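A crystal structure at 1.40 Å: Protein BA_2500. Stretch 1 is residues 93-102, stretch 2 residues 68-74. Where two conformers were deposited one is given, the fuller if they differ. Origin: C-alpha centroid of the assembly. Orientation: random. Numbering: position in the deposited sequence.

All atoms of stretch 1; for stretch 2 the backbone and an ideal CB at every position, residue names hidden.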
# COMPACT_ATOMS: atom_id res chain seq x y z
N LYS A 93 -5.32 15.93 -2.14
CA LYS A 93 -6.77 15.82 -2.18
C LYS A 93 -7.27 14.78 -3.17
O LYS A 93 -8.44 14.39 -3.12
CB LYS A 93 -7.43 17.16 -2.46
CG LYS A 93 -7.29 18.14 -1.32
CD LYS A 93 -8.00 19.40 -1.66
CE LYS A 93 -7.93 20.38 -0.52
NZ LYS A 93 -8.46 21.69 -0.84
N ALA A 94 -6.40 14.32 -4.05
CA ALA A 94 -6.75 13.28 -5.01
C ALA A 94 -7.17 12.00 -4.25
O ALA A 94 -7.87 11.14 -4.79
CB ALA A 94 -5.58 13.01 -5.95
N TYR A 95 -6.71 11.85 -3.00
CA TYR A 95 -7.09 10.74 -2.16
C TYR A 95 -8.38 11.13 -1.41
O TYR A 95 -8.33 11.72 -0.32
CB TYR A 95 -6.00 10.43 -1.13
CG TYR A 95 -4.67 9.96 -1.70
CD1 TYR A 95 -3.73 10.87 -2.17
CD2 TYR A 95 -4.35 8.60 -1.76
CE1 TYR A 95 -2.48 10.44 -2.69
CE2 TYR A 95 -3.13 8.17 -2.27
CZ TYR A 95 -2.20 9.10 -2.73
OH TYR A 95 -0.98 8.71 -3.24
N ASN A 96 -9.52 10.74 -1.98
CA ASN A 96 -10.83 11.00 -1.41
C ASN A 96 -10.94 10.46 0.01
O ASN A 96 -10.48 9.35 0.27
CB ASN A 96 -11.85 10.27 -2.28
CG ASN A 96 -11.82 10.72 -3.73
OD1 ASN A 96 -11.49 9.93 -4.63
ND2 ASN A 96 -12.07 12.00 -3.96
N PRO A 97 -11.51 11.24 0.96
CA PRO A 97 -11.62 10.66 2.28
C PRO A 97 -12.20 9.23 2.27
O PRO A 97 -13.18 8.95 1.58
CB PRO A 97 -12.52 11.64 3.02
CG PRO A 97 -12.19 12.96 2.37
CD PRO A 97 -12.06 12.61 0.92
N GLY A 98 -11.55 8.32 2.97
CA GLY A 98 -12.01 6.94 3.03
C GLY A 98 -10.97 6.05 3.66
O GLY A 98 -10.10 6.54 4.39
N THR A 99 -11.08 4.75 3.39
CA THR A 99 -10.19 3.73 3.95
C THR A 99 -9.24 3.25 2.88
O THR A 99 -9.63 3.00 1.74
CB THR A 99 -11.01 2.57 4.53
OG1 THR A 99 -11.88 3.09 5.55
CG2 THR A 99 -10.14 1.49 5.12
N TYR A 100 -7.96 3.12 3.24
CA TYR A 100 -6.87 2.73 2.33
C TYR A 100 -5.96 1.69 2.93
O TYR A 100 -6.08 1.41 4.12
CB TYR A 100 -6.05 3.99 2.01
CG TYR A 100 -6.80 5.01 1.17
CD1 TYR A 100 -7.70 5.89 1.75
CD2 TYR A 100 -6.59 5.10 -0.20
CE1 TYR A 100 -8.41 6.83 0.98
CE2 TYR A 100 -7.28 6.03 -0.97
CZ TYR A 100 -8.20 6.89 -0.38
OH TYR A 100 -8.88 7.83 -1.16
N VAL A 101 -5.08 1.13 2.10
CA VAL A 101 -4.10 0.16 2.58
C VAL A 101 -2.87 0.23 1.73
O VAL A 101 -2.96 0.47 0.52
CB VAL A 101 -4.64 -1.31 2.63
CG1 VAL A 101 -5.07 -1.80 1.27
CG2 VAL A 101 -3.61 -2.27 3.27
N ALA A 102 -1.69 0.11 2.35
CA ALA A 102 -0.42 0.11 1.64
C ALA A 102 0.04 -1.34 1.53
O ALA A 102 0.08 -2.08 2.53
CB ALA A 102 0.64 0.96 2.35
N UNK A 68 -12.34 -5.29 -4.29
CA UNK A 68 -12.68 -4.13 -3.46
C UNK A 68 -11.47 -3.23 -3.12
O UNK A 68 -11.59 -2.34 -2.28
CB UNK A 68 -13.33 -4.62 -2.16
N UNK A 69 -10.33 -3.50 -3.76
CA UNK A 69 -9.09 -2.70 -3.61
C UNK A 69 -8.89 -1.95 -4.94
O UNK A 69 -8.93 -2.59 -6.00
CB UNK A 69 -7.88 -3.58 -3.27
N UNK A 70 -8.73 -0.63 -4.92
CA UNK A 70 -8.59 0.18 -6.13
C UNK A 70 -7.31 0.97 -6.02
O UNK A 70 -7.13 1.75 -5.09
CB UNK A 70 -9.79 1.11 -6.33
N UNK A 71 -6.40 0.78 -6.96
CA UNK A 71 -5.10 1.44 -6.91
C UNK A 71 -5.16 2.95 -7.06
O UNK A 71 -5.75 3.46 -8.00
CB UNK A 71 -4.20 0.87 -8.00
N UNK A 72 -4.59 3.67 -6.10
CA UNK A 72 -4.50 5.13 -6.13
C UNK A 72 -3.08 5.60 -6.44
O UNK A 72 -2.91 6.70 -6.99
CB UNK A 72 -4.96 5.71 -4.79
N UNK A 73 -2.07 4.83 -6.08
CA UNK A 73 -0.69 5.26 -6.33
C UNK A 73 0.26 4.10 -6.34
O UNK A 73 0.09 3.16 -5.56
CB UNK A 73 -0.24 6.28 -5.28
N UNK A 74 1.28 4.17 -7.20
CA UNK A 74 2.37 3.17 -7.28
C UNK A 74 3.60 3.98 -6.87
O UNK A 74 3.87 5.05 -7.44
CB UNK A 74 2.51 2.53 -8.66

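Position 68 lies before the strand. Its ideal CB has nothing of stretch 1 within 5.5 Å, so stretch 1 sets no preference. The phi/psi pair of -127/10 suits a polar residue at a turn, among others. The deposited residue is Asn68. Its OD1 is hydrogen-bonded elsewhere in the structure.

Position 69 begins the strand, and its CA-to-CB bond points sideways. Across the gap, the CG1 methyl of Val101 offers an apolar surface. A short side chain would not reach it. A branched aliphatic chain of medium length could, and so could methionine or an aromatic. The residue is Leu69, with chi1 m and chi2 t. Its end comes nearer than its CB, and Leu69 CD2 sits 4.0 Å from Val101 CG1, an apolar contact.

Positions 70 and 71 have extended backbones and ideal CB atoms out of reach of stretch 1. Many residues would fit. They are His70 and Arg71. Both are hydrogen-bonded elsewhere in the structure, and Arg71 also touches a crystal neighbour.

Position 72 faces stretch 1 directly. Its ideal CB lies 4.0 Å from Tyr95 CE2 and 4.5 Å from Tyr100 CE2, so two aromatic rings lie close to the start of the side chain. Farther out are two oxygens, Ala94 O and Asn96 OD1. A flat, long side chain with a polar tip would suit best. Tyrosine is a strong candidate; arginine is also long enough; histidine or glutamine could come near Ala94 O but not Asn96 OD1. The residue is Tyr72, which has the largest covered area in this contact. Its CB packs 4.0 Å from Tyr95 CE2. Tyr100 turns its edge toward the Tyr72 face, with centroids 5.5 Å apart and planes at 90°. Tyr100 OH lies over that face, 3.8 Å from Tyr72 CE2, and itself donates to Asn96 O at 2.6 Å. At the ring edge, Ala94 O is 3.3 Å from Tyr72 CE2. The hydroxyl completes the fit: Tyr72 OH donates a hydrogen bond to Asn96 OD1 at 3.0 Å. Chi1 is -92°, between wells.

Position 73 also points toward stretch 1, but space is tight. The ideal CB is 3.3 Å from Tyr95 OH. Any residue with a CB meets this contact; what matters is that the rest of the chain turns away from the hydroxyl, as a long flexible chain can. The residue is Lys73. Its CB remains 3.3 Å from Tyr95 OH, while its chain, with chi1 t and chi2 p, leads the amine away.

Position 74 is extended and beyond the reach of stretch 1. Strand-favouring residues such as valine or threonine would suit. The residue is Thr74, with chi1 m.

Stretch 2 (68-74) NLHRYKT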
# COMPACT_ATOMS: atom_id res chain seq x y z
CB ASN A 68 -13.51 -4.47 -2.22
CG ASN A 68 -12.75 -5.29 -1.19
OD1 ASN A 68 -11.54 -5.43 -1.25
ND2 ASN A 68 -13.47 -5.77 -0.18
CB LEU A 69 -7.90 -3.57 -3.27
CG LEU A 69 -7.97 -4.24 -1.90
CD1 LEU A 69 -6.68 -5.05 -1.62
CD2 LEU A 69 -8.23 -3.21 -0.78
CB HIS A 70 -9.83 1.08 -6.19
CG HIS A 70 -11.10 0.29 -6.03
ND1 HIS A 70 -11.62 -0.49 -7.04
CD2 HIS A 70 -11.92 0.13 -4.96
CE1 HIS A 70 -12.72 -1.08 -6.60
NE2 HIS A 70 -12.92 -0.72 -5.35
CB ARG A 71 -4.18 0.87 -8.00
CG ARG A 71 -2.71 1.37 -7.86
CD ARG A 71 -1.80 0.93 -8.98
NE ARG A 71 -2.21 1.48 -10.27
CZ ARG A 71 -2.91 0.83 -11.22
NH1 ARG A 71 -3.28 -0.44 -11.08
NH2 ARG A 71 -3.23 1.46 -12.34
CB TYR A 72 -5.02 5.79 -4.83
CG TYR A 72 -6.49 6.16 -4.93
CD1 TYR A 72 -7.46 5.18 -5.11
CD2 TYR A 72 -6.89 7.48 -4.83
CE1 TYR A 72 -8.80 5.52 -5.24
CE2 TYR A 72 -8.24 7.83 -4.92
CZ TYR A 72 -9.18 6.85 -5.12
OH TYR A 72 -10.53 7.18 -5.23
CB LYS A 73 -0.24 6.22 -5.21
CG LYS A 73 0.98 7.08 -5.53
CD LYS A 73 0.65 8.12 -6.60
CE LYS A 73 1.85 8.97 -6.98
NZ LYS A 73 1.44 10.00 -8.00
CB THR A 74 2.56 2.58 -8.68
OG1 THR A 74 1.34 1.95 -9.06
CG2 THR A 74 3.68 1.57 -8.65
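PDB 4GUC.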